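Local coordinates for protein CurD (PDB 5KP7) that probably catalyses a condensation of the hydroxymethylglutaryl-CoA synthase type, as a thiolase-like superfamily member, and binds 4'-phosphopantetheine, at residues Y391-Y396 against Q413-V418; N150-Q155 against L199-T204; V262-S267 against R286-R291; L312-Q317 against Q374-Q379; Y118-E121 against S126-C129. The protein carries 3 engineered substitutions. All blocks are in the same frame, centred on the assembly; numbering follows the deposited sequence.

Interaction 1. Residues Y391-Y396 against Q413-V418; sequences YEQLLY and QLFPGV
Phe415 reaches across to helix 388-397 and puts the far end of its ring against Gln393 and Leu394. The apolar part of the contact is made with Leu394, whose CB lies 4.1 Å from Phe415 CE2, and with the CB of Gln393, which sits in the ring plane 4.0 Å from Phe415 CZ. Backbone joins in as well: Leu394 N comes up to the ring edge, 3.8 Å from Phe415 CZ. The polar end of Gln393 adds a van der Waals approach, its NE2 3.7 Å from Phe415 CE1, with the amide plane turned 65° from the ring. Gln393 CG is anti to the carbonyl carbon (chi1 -70°) and the chain runs extended beyond it, which brings the amide obliquely up to CE1 of Phe415. Cutting Phe415 back to an alanine removes the ring and is likely to leave a gap beside Leu394 CB and Gln393 CB. Val68 and Leu70 of a nearby loop touch Leu394 and Phe415 respectively. Phe415 occupies the N-cap position of helix 416-422, so the arrangement is that of a helix start anchored by an aromatic side chain to the flank of a neighbouring helix.

Interaction 2. Residues N150-Q155 against L199-T204; sequences NLILSQ and LLVSDT
Ile152, near the C-terminal end of helix 140-154, lays its side chain against Val201 and Ser202 at the end of strand 195-202 and Asp203 just beyond it, a helix-on-sheet contact of the thiolase-like fold. The two branches of the isoleucine divide between the strand and the residue after it. Ile152 CG1, beside the backbone N with chi1 -52°, takes the strand: it stands 3.9 Å from Ser202 CA and 4.1 Å from Val201 CG1, while Ile152 CD1 beyond it lies 3.9 Å from Val201 O. Ile152 CG2 goes to the chain past the strand end and meets Asp203 CB at 3.8 Å, the two side chains crossing at about a right angle. Ser202 turns its CB away from the helix, and its hydroxyl is bonded to Glu31 of the adjoining strand 29-36, so the helix meets this residue through its backbone. Replacing Ile152 by an alanine would probably open a gap over Ser202 CA, take one apolar neighbour from Val201 CG1 and leave less cover on Asp203 CB. Val28 also touches Ile152, while Leu145 and Ala148 of the same helix pack on Val201. At the polar margin a water links Gln155 NE2 to Asp203 OD2, weakly on both sides. The helix end is tied off by the same amide: Gln155 NE2 gives a hydrogen bond to Ile152 O, a carbonyl that also accepts from Gln155 N, and the amide donor lies in the carbonyl plane at 2.6 Å from Ile152 O.

Interaction 3. Residues V262-S267 against R286-R291; sequences VDYRES and RNMMRR
The loop between helix 237-258 and strand 270-273 is fastened to helix 278-293 by Met-aromatic contacts, in which Tyr264 receives both Met288 and Met289. The two sulfurs approach the ring differently. Met289 SD lies at the ring edge, 82° off the normal and 3.8 Å from Tyr264 CD2, whereas Met288 SD is oblique, 5.4 Å from the centroid of the Tyr264 ring. Met288 makes its closest contacts through its two ends, CB being 3.6 Å from Tyr264 CE2 and CE 3.6 Å from Tyr264 CE1. Bends at chi2 (-75°) and chi3 (-77°) fold the methionine back so that CB and CE both reach the tyrosine. The loop that presents this ring is held by Asp263 OD2, which accepts from Arg265 N in an Asx turn and, at 2.8 Å, from Glu266 N in an Asx motif. The second carboxylate oxygen of Asp263 forms a salt bridge with Lys293 at the end of helix 278-293, giving the loop an ionic tie besides the apolar one. Tyr252 of helix 237-258 meets Tyr264 edge-to-face. Met289 CE, at the end of a similarly bent chain, lies 3.7 Å from Arg265 NH1, and that guanidinium nitrogen has its salt bridge with Glu299 of helix 297-307.

Interaction 4. Residues L312-Q317 against Q374-Q379; sequences LVYCQQ and QGISAQ
Between residues 312-317 and 374-379 the nearest CA atoms are those of Tyr314 and Ser377, 7.6 Å apart, where the weakly bonded, kinked helix 309-318 meets the start of helix 376-381, N-capped by Gly375. This helix-helix contact of the C-terminal synthase family region is made by a CH-pi interaction, and Ile376 also reaches Val35 of strand 29-36 and Ala331 of helix 325-336. Ile376 CG2 stands over one face of the Tyr314 ring, 3.7 Å from the centroid and 19° off the normal, somewhat toward the rim at CE2. This branch of Ile376 is anti to the backbone N (chi1 of the CG1 branch -64°), an orientation that turns its methyl down on the ring, with Ile376 CB following at 3.8 Å from Tyr314 CE2. Ser377 flanks the phenol end, its CB 3.8 Å from Tyr314 OH. The hydroxyl itself is hydrogen-bonded to Asp335 of helix 325-336, which anchors the end of the ring; Leu328 of that helix and Leu380 also touch Tyr314.

Water extends the contact toward Gln317. One molecule accepts from Ser377 N and donates weakly to Tyr314 OH. A second donates to both Gln317 OE1 and Ser377 O, bridging the helices. A third accepts from Gln317 NE2 at 2.9 Å and lies 3.0 Å from Ser377 OG, near the plane of the Tyr314 ring.

Interaction 5. Residues Y118-E121 against S126-C129; sequences YIQE and SRNC
Gln120 extends its side chain from helix 115-123 toward the loop that follows, where its amide finds the backbone of Ser126 and Arg127. CG is anti to the backbone N (chi1 177°), which directs the chain off the helix; a bend at chi2, -139° and away from the usual staggered values, then swings the amide to the loop. Gln120 NE2 donates to Ser126 O at 3.0 Å, a fairly straight bond with an N-H...O angle of 161°. The acceptor lies close to the amide plane of Gln120, but the donor stands above the plane of the Ser126 carbonyl. Gln120 NE2 also lies 3.6 Å from Arg127 CA. This is a helix-to-strand connection of the thiolase-like fold, in which helix 115-123 is followed by strand 130-134 at the edge of the mixed sheet within the chain, and the glutamine bond ties the connecting loop back to its own helix. The loop has internal bonding too: Ser126 OG, anti to the backbone N, accepts from Asn128 N at 3.0 Å in an ST turn. Asn128 is itself the centre of an inverse gamma turn. The Arg127 chain runs out from this turn, its NH2 5.6 Å from Glu121 OE1, too far for a salt bridge though the charges are opposite.

In the fold
The five contacts are separate, and none touches another. Interaction 2 packs a helix on a strand of the central mixed beta-sheet and interaction 5 ties a helix to the loop leading to edge strand 130-134; both lie in the N-terminal synthase region, with nearest atoms about 9 Å apart. Interaction 4 is the most central, 12 Å from the centre of the chain, and its nearest atoms come within about 10 Å of those of both interaction 2 and interaction 3. Interactions 1 and 3 lie on opposite sides of the chain's centre, 45 Å apart between centres. None belongs to the phosphopantetheine pocket; in interaction 3 the side chain of Met288 is about 13 Å from the bound 4'-phosphopantetheine, and helix 278-293 also contributes Met280 to that pocket.

Interaction 1. Residues Y391-Y396 against Q413-V418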
# COMPACT_ATOMS: atom_id res chain seq x y z
N TYR A 391 -8.72 1.38 21.45
CA TYR A 391 -7.54 1.58 20.61
C TYR A 391 -6.32 1.97 21.45
O TYR A 391 -5.24 1.40 21.29
CB TYR A 391 -7.81 2.63 19.52
CG TYR A 391 -6.61 3.08 18.72
CD1 TYR A 391 -6.04 2.26 17.74
CD2 TYR A 391 -6.03 4.33 18.91
CE1 TYR A 391 -4.94 2.68 17.00
CE2 TYR A 391 -4.93 4.75 18.18
CZ TYR A 391 -4.40 3.94 17.21
OH TYR A 391 -3.30 4.37 16.50
N GLU A 392 -6.49 2.93 22.35
CA GLU A 392 -5.37 3.34 23.21
C GLU A 392 -4.89 2.19 24.10
O GLU A 392 -3.69 2.03 24.30
CB GLU A 392 -5.74 4.59 24.05
CG GLU A 392 -5.84 5.82 23.17
CD GLU A 392 -6.49 7.04 23.80
OE1 GLU A 392 -6.21 8.14 23.29
OE2 GLU A 392 -7.29 6.92 24.75
N GLN A 393 -5.82 1.39 24.62
CA GLN A 393 -5.45 0.23 25.42
C GLN A 393 -4.66 -0.76 24.56
O GLN A 393 -3.65 -1.33 24.99
CB GLN A 393 -6.67 -0.47 25.97
CG GLN A 393 -7.47 0.24 27.05
CD GLN A 393 -8.69 -0.59 27.39
OE1 GLN A 393 -9.83 -0.14 27.18
NE2 GLN A 393 -8.46 -1.83 27.88
N LEU A 394 -5.16 -0.96 23.33
CA LEU A 394 -4.50 -1.88 22.38
C LEU A 394 -3.06 -1.48 22.17
O LEU A 394 -2.17 -2.32 22.27
CB LEU A 394 -5.28 -1.97 21.08
CG LEU A 394 -4.89 -3.01 20.03
CD1 LEU A 394 -6.08 -3.26 19.10
CD2 LEU A 394 -3.66 -2.57 19.26
N LEU A 395 -2.79 -0.20 21.90
CA LEU A 395 -1.42 0.28 21.75
C LEU A 395 -0.56 -0.03 22.97
O LEU A 395 0.55 -0.50 22.84
CB LEU A 395 -1.36 1.80 21.50
CG LEU A 395 -2.07 2.37 20.28
CD1 LEU A 395 -1.68 3.84 20.08
CD2 LEU A 395 -1.80 1.56 19.03
N TYR A 396 -1.09 0.29 24.14
CA TYR A 396 -0.40 0.02 25.40
C TYR A 396 -0.06 -1.48 25.57
O TYR A 396 1.04 -1.83 25.93
CB TYR A 396 -1.27 0.53 26.55
CG TYR A 396 -0.74 0.24 27.92
CD1 TYR A 396 0.15 1.11 28.55
CD2 TYR A 396 -1.14 -0.89 28.62
CE1 TYR A 396 0.62 0.85 29.84
CE2 TYR A 396 -0.66 -1.16 29.88
CZ TYR A 396 0.22 -0.31 30.48
OH TYR A 396 0.65 -0.61 31.73
N GLN A 413 -8.83 -12.85 26.01
CA GLN A 413 -9.92 -12.07 26.56
C GLN A 413 -9.51 -10.65 26.93
O GLN A 413 -10.19 -9.99 27.73
CB GLN A 413 -10.49 -12.81 27.78
CG GLN A 413 -11.26 -14.06 27.41
CD GLN A 413 -12.41 -13.80 26.46
OE1 GLN A 413 -12.47 -14.38 25.39
NE2 GLN A 413 -13.30 -12.95 26.85
N LEU A 414 -8.43 -10.15 26.33
CA LEU A 414 -8.12 -8.72 26.42
C LEU A 414 -9.35 -7.85 26.16
O LEU A 414 -9.69 -6.99 26.98
CB LEU A 414 -7.01 -8.37 25.42
CG LEU A 414 -6.62 -6.89 25.32
CD1 LEU A 414 -6.13 -6.37 26.67
CD2 LEU A 414 -5.56 -6.72 24.24
N PHE A 415 -9.98 -8.06 25.01
CA PHE A 415 -11.24 -7.40 24.66
C PHE A 415 -12.25 -8.51 24.37
O PHE A 415 -12.26 -9.05 23.29
CB PHE A 415 -11.09 -6.48 23.45
CG PHE A 415 -9.99 -5.45 23.59
CD1 PHE A 415 -10.10 -4.41 24.50
CD2 PHE A 415 -8.87 -5.49 22.76
CE1 PHE A 415 -9.09 -3.46 24.61
CE2 PHE A 415 -7.84 -4.57 22.88
CZ PHE A 415 -7.96 -3.54 23.80
N PRO A 416 -13.09 -8.86 25.36
CA PRO A 416 -14.08 -9.94 25.16
C PRO A 416 -14.93 -9.78 23.90
O PRO A 416 -15.16 -10.77 23.19
CB PRO A 416 -14.90 -9.88 26.45
CG PRO A 416 -13.89 -9.45 27.46
CD PRO A 416 -13.06 -8.40 26.76
N GLY A 417 -15.33 -8.55 23.58
CA GLY A 417 -16.16 -8.30 22.40
C GLY A 417 -15.49 -8.54 21.07
O GLY A 417 -16.14 -8.97 20.11
N VAL A 418 -14.19 -8.25 21.01
CA VAL A 418 -13.39 -8.53 19.82
C VAL A 418 -13.32 -10.03 19.65
O VAL A 418 -13.47 -10.52 18.55
CB VAL A 418 -11.97 -7.94 19.88
CG1 VAL A 418 -11.16 -8.35 18.65
CG2 VAL A 418 -12.00 -6.42 20.01

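Interaction 2. Residues N150-Q155 against L199-T204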
# COMPACT_ATOMS: atom_id res chain seq x y z
N ASN A 150 8.11 -15.38 -13.00
CA ASN A 150 9.29 -15.92 -13.69
C ASN A 150 9.55 -17.39 -13.41
O ASN A 150 10.12 -18.07 -14.26
CB ASN A 150 10.53 -15.08 -13.44
CG ASN A 150 10.42 -13.70 -14.06
OD1 ASN A 150 9.48 -13.42 -14.85
ND2 ASN A 150 11.34 -12.81 -13.67
N LEU A 151 9.14 -17.89 -12.25
CA LEU A 151 9.18 -19.36 -12.04
C LEU A 151 8.33 -20.07 -13.11
O LEU A 151 8.79 -21.00 -13.78
CB LEU A 151 8.70 -19.74 -10.63
CG LEU A 151 8.51 -21.24 -10.39
CD1 LEU A 151 9.86 -21.98 -10.45
CD2 LEU A 151 7.82 -21.48 -9.05
N ILE A 152 7.09 -19.59 -13.29
CA ILE A 152 6.19 -20.24 -14.25
C ILE A 152 6.76 -20.10 -15.67
O ILE A 152 6.81 -21.09 -16.43
CB ILE A 152 4.76 -19.65 -14.22
CG1 ILE A 152 4.14 -19.60 -12.80
CG2 ILE A 152 3.88 -20.34 -15.27
CD1 ILE A 152 4.40 -20.66 -11.78
N LEU A 153 7.21 -18.89 -16.02
CA LEU A 153 7.75 -18.63 -17.35
C LEU A 153 9.04 -19.38 -17.66
O LEU A 153 9.31 -19.70 -18.83
CB LEU A 153 7.95 -17.13 -17.58
CG LEU A 153 6.69 -16.28 -17.67
CD1 LEU A 153 7.07 -14.80 -17.79
CD2 LEU A 153 5.81 -16.69 -18.81
N SER A 154 9.83 -19.65 -16.64
CA SER A 154 11.09 -20.39 -16.83
C SER A 154 10.86 -21.80 -17.39
O SER A 154 11.79 -22.37 -17.99
CB SER A 154 11.87 -20.52 -15.53
OG SER A 154 11.26 -21.46 -14.63
N GLN A 155 9.67 -22.35 -17.14
CA GLN A 155 9.32 -23.77 -17.40
C GLN A 155 10.34 -24.79 -16.88
O GLN A 155 10.50 -25.90 -17.42
CB GLN A 155 8.89 -23.99 -18.87
CG GLN A 155 7.44 -23.52 -19.14
CD GLN A 155 6.35 -24.14 -18.21
OE1 GLN A 155 5.75 -25.15 -18.56
NE2 GLN A 155 6.11 -23.53 -17.01
N LEU A 199 -1.64 -14.40 -3.05
CA LEU A 199 -1.77 -14.68 -4.49
C LEU A 199 -1.28 -16.07 -4.80
O LEU A 199 -0.15 -16.44 -4.42
CB LEU A 199 -0.93 -13.71 -5.33
CG LEU A 199 -1.09 -12.22 -5.09
CD1 LEU A 199 -0.21 -11.41 -6.03
CD2 LEU A 199 -2.53 -11.80 -5.20
N LEU A 200 -2.08 -16.86 -5.51
CA LEU A 200 -1.62 -18.10 -6.08
C LEU A 200 -1.27 -17.81 -7.52
O LEU A 200 -2.09 -17.29 -8.24
CB LEU A 200 -2.70 -19.17 -5.98
CG LEU A 200 -2.38 -20.60 -6.45
CD1 LEU A 200 -1.28 -21.19 -5.59
CD2 LEU A 200 -3.61 -21.48 -6.48
N VAL A 201 -0.03 -18.11 -7.91
CA VAL A 201 0.47 -17.79 -9.23
C VAL A 201 0.74 -19.09 -10.01
O VAL A 201 1.36 -20.02 -9.49
CB VAL A 201 1.76 -16.94 -9.13
CG1 VAL A 201 2.36 -16.67 -10.50
CG2 VAL A 201 1.45 -15.66 -8.36
N SER A 202 0.30 -19.13 -11.27
CA SER A 202 0.38 -20.34 -12.08
C SER A 202 0.19 -20.03 -13.57
O SER A 202 0.03 -18.87 -13.96
CB SER A 202 -0.72 -21.31 -11.64
OG SER A 202 -1.98 -20.93 -12.19
N ASP A 203 0.20 -21.09 -14.37
CA ASP A 203 -0.07 -21.01 -15.80
C ASP A 203 -1.57 -21.06 -16.15
O ASP A 203 -1.89 -21.13 -17.31
CB ASP A 203 0.72 -22.08 -16.56
CG ASP A 203 0.26 -23.49 -16.26
OD1 ASP A 203 -0.63 -23.71 -15.41
OD2 ASP A 203 0.82 -24.42 -16.90
N THR A 204 -2.45 -21.08 -15.15
CA THR A 204 -3.90 -20.88 -15.39
C THR A 204 -4.40 -19.68 -14.57
O THR A 204 -5.00 -19.85 -13.50
CB THR A 204 -4.71 -22.15 -15.07
OG1 THR A 204 -4.50 -22.53 -13.71
CG2 THR A 204 -4.29 -23.29 -16.00
O HOH W 1 3.41 -24.41 -15.18

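Interaction 3. Residues V262-S267 against R286-R291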
# COMPACT_ATOMS: atom_id res chain seq x y z
N VAL A 262 1.59 2.44 -26.40
CA VAL A 262 0.73 2.48 -25.22
C VAL A 262 0.34 3.92 -24.88
O VAL A 262 1.13 4.85 -25.09
CB VAL A 262 1.36 1.75 -24.03
CG1 VAL A 262 2.49 2.57 -23.40
CG2 VAL A 262 0.30 1.42 -22.99
N ASP A 263 -0.90 4.11 -24.43
CA ASP A 263 -1.44 5.42 -24.06
C ASP A 263 -1.97 5.36 -22.65
O ASP A 263 -2.71 4.44 -22.32
CB ASP A 263 -2.56 5.82 -25.03
CG ASP A 263 -3.05 7.23 -24.77
OD1 ASP A 263 -2.53 8.16 -25.43
OD2 ASP A 263 -3.94 7.41 -23.91
N TYR A 264 -1.61 6.33 -21.81
CA TYR A 264 -1.95 6.28 -20.40
C TYR A 264 -3.46 6.33 -20.14
O TYR A 264 -3.92 5.78 -19.17
CB TYR A 264 -1.26 7.41 -19.64
CG TYR A 264 -1.36 7.33 -18.15
CD1 TYR A 264 -0.63 6.38 -17.41
CD2 TYR A 264 -2.14 8.23 -17.45
CE1 TYR A 264 -0.73 6.31 -16.04
CE2 TYR A 264 -2.23 8.18 -16.07
CZ TYR A 264 -1.50 7.23 -15.38
OH TYR A 264 -1.56 7.16 -14.01
N ARG A 265 -4.22 6.99 -21.02
CA ARG A 265 -5.68 6.95 -20.92
C ARG A 265 -6.26 5.76 -21.65
O ARG A 265 -7.04 5.01 -21.09
CB ARG A 265 -6.33 8.23 -21.46
CG ARG A 265 -7.85 8.19 -21.32
CD ARG A 265 -8.52 9.55 -21.39
NE ARG A 265 -7.91 10.42 -22.37
CZ ARG A 265 -7.81 11.75 -22.29
NH1 ARG A 265 -8.31 12.45 -21.25
NH2 ARG A 265 -7.21 12.42 -23.28
N GLU A 266 -5.88 5.58 -22.91
CA GLU A 266 -6.59 4.63 -23.77
C GLU A 266 -6.27 3.16 -23.53
O GLU A 266 -7.12 2.32 -23.79
CB GLU A 266 -6.36 4.95 -25.26
CG GLU A 266 -6.83 6.33 -25.66
CD GLU A 266 -8.30 6.54 -25.37
OE1 GLU A 266 -9.14 5.71 -25.83
OE2 GLU A 266 -8.65 7.52 -24.68
N SER A 267 -5.07 2.84 -23.04
CA SER A 267 -4.67 1.44 -22.93
C SER A 267 -5.10 0.78 -21.64
O SER A 267 -5.03 -0.43 -21.54
CB SER A 267 -3.15 1.32 -23.07
OG SER A 267 -2.77 1.85 -24.33
N ARG A 286 -3.43 12.82 -11.20
CA ARG A 286 -3.59 14.16 -11.78
C ARG A 286 -2.28 14.60 -12.43
O ARG A 286 -2.27 15.08 -13.58
CB ARG A 286 -4.01 15.15 -10.70
CG ARG A 286 -4.10 16.62 -11.15
CD ARG A 286 -3.90 17.53 -9.93
NE ARG A 286 -4.94 17.30 -8.99
CZ ARG A 286 -4.84 17.14 -7.67
NH1 ARG A 286 -3.73 17.28 -6.96
NH2 ARG A 286 -5.98 16.88 -7.03
N ASN A 287 -1.16 14.39 -11.73
CA ASN A 287 0.15 14.77 -12.28
C ASN A 287 0.45 14.01 -13.58
O ASN A 287 0.90 14.59 -14.58
CB ASN A 287 1.23 14.53 -11.23
CG ASN A 287 2.59 15.03 -11.66
OD1 ASN A 287 3.58 14.28 -11.61
ND2 ASN A 287 2.67 16.29 -12.02
N MET A 288 0.19 12.70 -13.57
CA MET A 288 0.38 11.91 -14.77
C MET A 288 -0.49 12.35 -15.95
O MET A 288 -0.01 12.47 -17.08
CB MET A 288 0.12 10.43 -14.49
CG MET A 288 1.10 9.80 -13.49
SD MET A 288 2.73 9.48 -14.19
CE MET A 288 2.37 8.00 -15.12
N MET A 289 -1.78 12.57 -15.69
CA MET A 289 -2.72 13.02 -16.73
C MET A 289 -2.34 14.41 -17.29
O MET A 289 -2.40 14.61 -18.51
CB MET A 289 -4.16 13.02 -16.22
CG MET A 289 -4.76 11.62 -16.00
SD MET A 289 -5.00 10.68 -17.52
CE MET A 289 -6.40 11.52 -18.25
N ARG A 290 -1.96 15.33 -16.42
CA ARG A 290 -1.53 16.69 -16.84
C ARG A 290 -0.32 16.58 -17.78
O ARG A 290 -0.30 17.20 -18.85
CB ARG A 290 -1.22 17.55 -15.59
CG ARG A 290 -1.09 19.07 -15.71
CD ARG A 290 -1.22 19.75 -14.32
NE ARG A 290 -0.41 19.06 -13.28
CZ ARG A 290 -0.67 18.98 -11.96
NH1 ARG A 290 -1.73 19.59 -11.41
NH2 ARG A 290 0.15 18.29 -11.17
N ARG A 291 0.68 15.78 -17.42
CA ARG A 291 1.92 15.70 -18.20
C ARG A 291 1.77 14.87 -19.48
O ARG A 291 2.19 15.29 -20.57
CB ARG A 291 3.06 15.18 -17.33
CG ARG A 291 4.46 15.32 -17.96
CD ARG A 291 5.53 14.72 -17.06
NE ARG A 291 5.06 13.44 -16.54
CZ ARG A 291 5.12 12.26 -17.16
NH1 ARG A 291 5.71 12.12 -18.36
NH2 ARG A 291 4.60 11.19 -16.56

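Interaction 4. Residues L312-Q317 against Q374-Q379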
# COMPACT_ATOMS: atom_id res chain seq x y z
N LEU A 312 -9.60 2.38 -4.83
CA LEU A 312 -9.46 2.98 -3.50
C LEU A 312 -10.46 2.48 -2.46
O LEU A 312 -10.25 2.66 -1.29
CB LEU A 312 -9.52 4.51 -3.59
CG LEU A 312 -8.40 5.10 -4.45
CD1 LEU A 312 -8.58 6.60 -4.56
CD2 LEU A 312 -7.02 4.78 -3.88
N VAL A 313 -11.56 1.88 -2.89
CA VAL A 313 -12.64 1.54 -2.00
C VAL A 313 -12.15 0.68 -0.82
O VAL A 313 -12.43 1.04 0.33
CB VAL A 313 -13.80 0.84 -2.75
CG1 VAL A 313 -14.85 0.29 -1.79
CG2 VAL A 313 -14.43 1.81 -3.74
N TYR A 314 -11.51 -0.44 -1.09
CA TYR A 314 -11.06 -1.30 0.02
C TYR A 314 -9.86 -0.70 0.75
O TYR A 314 -9.73 -0.86 1.96
CB TYR A 314 -10.72 -2.71 -0.43
CG TYR A 314 -11.87 -3.50 -0.97
CD1 TYR A 314 -13.19 -3.21 -0.62
CD2 TYR A 314 -11.64 -4.54 -1.85
CE1 TYR A 314 -14.24 -3.96 -1.14
CE2 TYR A 314 -12.68 -5.29 -2.37
CZ TYR A 314 -13.98 -5.01 -2.00
OH TYR A 314 -15.05 -5.72 -2.51
N CYS A 315 -9.02 0.03 0.03
CA CYS A 315 -7.87 0.70 0.65
C CYS A 315 -8.31 1.65 1.77
O CYS A 315 -7.67 1.70 2.83
CB CYS A 315 -7.04 1.43 -0.42
SG CYS A 315 -6.21 0.30 -1.55
N GLN A 316 -9.43 2.35 1.55
CA GLN A 316 -9.99 3.29 2.54
C GLN A 316 -10.47 2.63 3.81
O GLN A 316 -10.72 3.34 4.78
CB GLN A 316 -11.19 4.06 1.98
CG GLN A 316 -10.84 5.00 0.88
CD GLN A 316 -12.09 5.76 0.41
OE1 GLN A 316 -13.13 5.15 0.04
NE2 GLN A 316 -12.02 7.06 0.46
N GLN A 317 -10.72 1.32 3.76
CA GLN A 317 -11.23 0.55 4.87
C GLN A 317 -10.15 -0.14 5.70
O GLN A 317 -10.42 -0.63 6.79
CB GLN A 317 -12.22 -0.50 4.35
CG GLN A 317 -13.47 0.16 3.77
CD GLN A 317 -14.43 -0.87 3.25
OE1 GLN A 317 -15.03 -1.63 4.03
NE2 GLN A 317 -14.58 -0.94 1.94
N GLN A 374 -15.47 -14.19 -3.24
CA GLN A 374 -14.66 -14.14 -2.04
C GLN A 374 -15.28 -13.28 -0.93
O GLN A 374 -14.92 -13.42 0.25
CB GLN A 374 -13.22 -13.67 -2.38
CG GLN A 374 -12.55 -14.49 -3.51
CD GLN A 374 -12.81 -16.00 -3.43
OE1 GLN A 374 -12.47 -16.64 -2.43
NE2 GLN A 374 -13.41 -16.58 -4.49
N GLY A 375 -16.19 -12.39 -1.31
CA GLY A 375 -16.92 -11.59 -0.35
C GLY A 375 -16.07 -10.65 0.47
O GLY A 375 -16.29 -10.51 1.68
N ILE A 376 -15.12 -9.98 -0.17
CA ILE A 376 -14.24 -9.06 0.56
C ILE A 376 -15.04 -7.96 1.28
O ILE A 376 -14.80 -7.69 2.44
CB ILE A 376 -13.15 -8.41 -0.34
CG1 ILE A 376 -12.19 -9.46 -0.89
CG2 ILE A 376 -12.37 -7.36 0.47
CD1 ILE A 376 -11.35 -8.97 -2.06
N SER A 377 -16.00 -7.35 0.59
CA SER A 377 -16.73 -6.24 1.20
C SER A 377 -17.46 -6.66 2.49
O SER A 377 -17.37 -5.99 3.52
CB SER A 377 -17.72 -5.64 0.20
OG SER A 377 -18.47 -4.60 0.78
N ALA A 378 -18.12 -7.81 2.43
CA ALA A 378 -18.74 -8.40 3.62
C ALA A 378 -17.77 -8.69 4.76
O ALA A 378 -18.10 -8.43 5.92
CB ALA A 378 -19.51 -9.67 3.25
N GLN A 379 -16.59 -9.23 4.43
CA GLN A 379 -15.55 -9.50 5.44
C GLN A 379 -15.17 -8.21 6.14
O GLN A 379 -15.12 -8.16 7.37
CB GLN A 379 -14.30 -10.12 4.80
CG GLN A 379 -13.13 -10.30 5.77
CD GLN A 379 -11.75 -10.41 5.13
OE1 GLN A 379 -10.76 -10.04 5.77
NE2 GLN A 379 -11.67 -10.89 3.87
O HOH W 2 -17.15 -8.33 -2.06
O HOH W 3 -17.32 -3.18 3.48
O HOH W 4 -16.81 -2.17 0.57

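Interaction 5. Residues Y118-E121 against S126-C129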
# COMPACT_ATOMS: atom_id res chain seq x y z
N TYR A 118 6.60 -20.92 8.92
CA TYR A 118 5.36 -21.01 9.70
C TYR A 118 4.14 -21.11 8.81
O TYR A 118 3.24 -21.88 9.07
CB TYR A 118 5.20 -19.79 10.60
CG TYR A 118 6.13 -19.74 11.78
CD1 TYR A 118 5.97 -20.62 12.85
CD2 TYR A 118 7.06 -18.74 11.92
CE1 TYR A 118 6.79 -20.55 13.97
CE2 TYR A 118 7.88 -18.66 13.05
CZ TYR A 118 7.73 -19.59 14.07
OH TYR A 118 8.54 -19.50 15.19
N ILE A 119 4.13 -20.33 7.73
CA ILE A 119 3.01 -20.33 6.80
C ILE A 119 2.83 -21.71 6.16
O ILE A 119 1.73 -22.27 6.13
CB ILE A 119 3.15 -19.19 5.77
CG1 ILE A 119 2.98 -17.83 6.46
CG2 ILE A 119 2.15 -19.34 4.65
CD1 ILE A 119 3.61 -16.67 5.72
N GLN A 120 3.93 -22.29 5.70
CA GLN A 120 3.90 -23.65 5.16
C GLN A 120 3.33 -24.66 6.17
O GLN A 120 2.52 -25.52 5.80
CB GLN A 120 5.30 -24.04 4.71
CG GLN A 120 5.46 -25.47 4.19
CD GLN A 120 6.74 -26.13 4.69
OE1 GLN A 120 7.21 -25.85 5.80
NE2 GLN A 120 7.33 -26.96 3.86
N GLU A 121 3.81 -24.58 7.40
CA GLU A 121 3.38 -25.48 8.47
C GLU A 121 1.87 -25.44 8.69
O GLU A 121 1.17 -26.47 8.69
CB GLU A 121 4.10 -25.12 9.77
CG GLU A 121 3.71 -25.92 11.00
CD GLU A 121 4.06 -27.39 10.92
OE1 GLU A 121 5.01 -27.77 10.19
OE2 GLU A 121 3.41 -28.20 11.62
N SER A 126 3.43 -28.80 1.00
CA SER A 126 4.49 -29.77 0.75
C SER A 126 5.82 -29.38 1.37
O SER A 126 6.16 -28.17 1.42
CB SER A 126 4.72 -29.93 -0.76
OG SER A 126 5.70 -30.93 -1.01
N ARG A 127 6.60 -30.38 1.80
CA ARG A 127 7.97 -30.12 2.20
C ARG A 127 8.89 -29.86 1.01
O ARG A 127 9.98 -29.27 1.18
CB ARG A 127 8.52 -31.25 3.08
CG ARG A 127 7.91 -31.24 4.45
CD ARG A 127 8.63 -32.19 5.39
NE ARG A 127 8.16 -32.00 6.76
CZ ARG A 127 8.77 -32.49 7.85
NH1 ARG A 127 9.86 -33.22 7.74
NH2 ARG A 127 8.29 -32.20 9.07
N ASN A 128 8.48 -30.28 -0.19
CA ASN A 128 9.27 -29.99 -1.40
C ASN A 128 8.86 -28.61 -1.92
O ASN A 128 8.16 -28.48 -2.93
CB ASN A 128 9.08 -31.10 -2.45
CG ASN A 128 9.57 -32.43 -1.97
OD1 ASN A 128 8.81 -33.41 -1.91
ND2 ASN A 128 10.86 -32.53 -1.68
N CYS A 129 9.34 -27.59 -1.22
CA CYS A 129 8.88 -26.22 -1.43
C CYS A 129 10.01 -25.26 -1.06
O CYS A 129 10.49 -25.31 0.08
CB CYS A 129 7.70 -25.95 -0.49
SG CYS A 129 6.81 -24.43 -0.85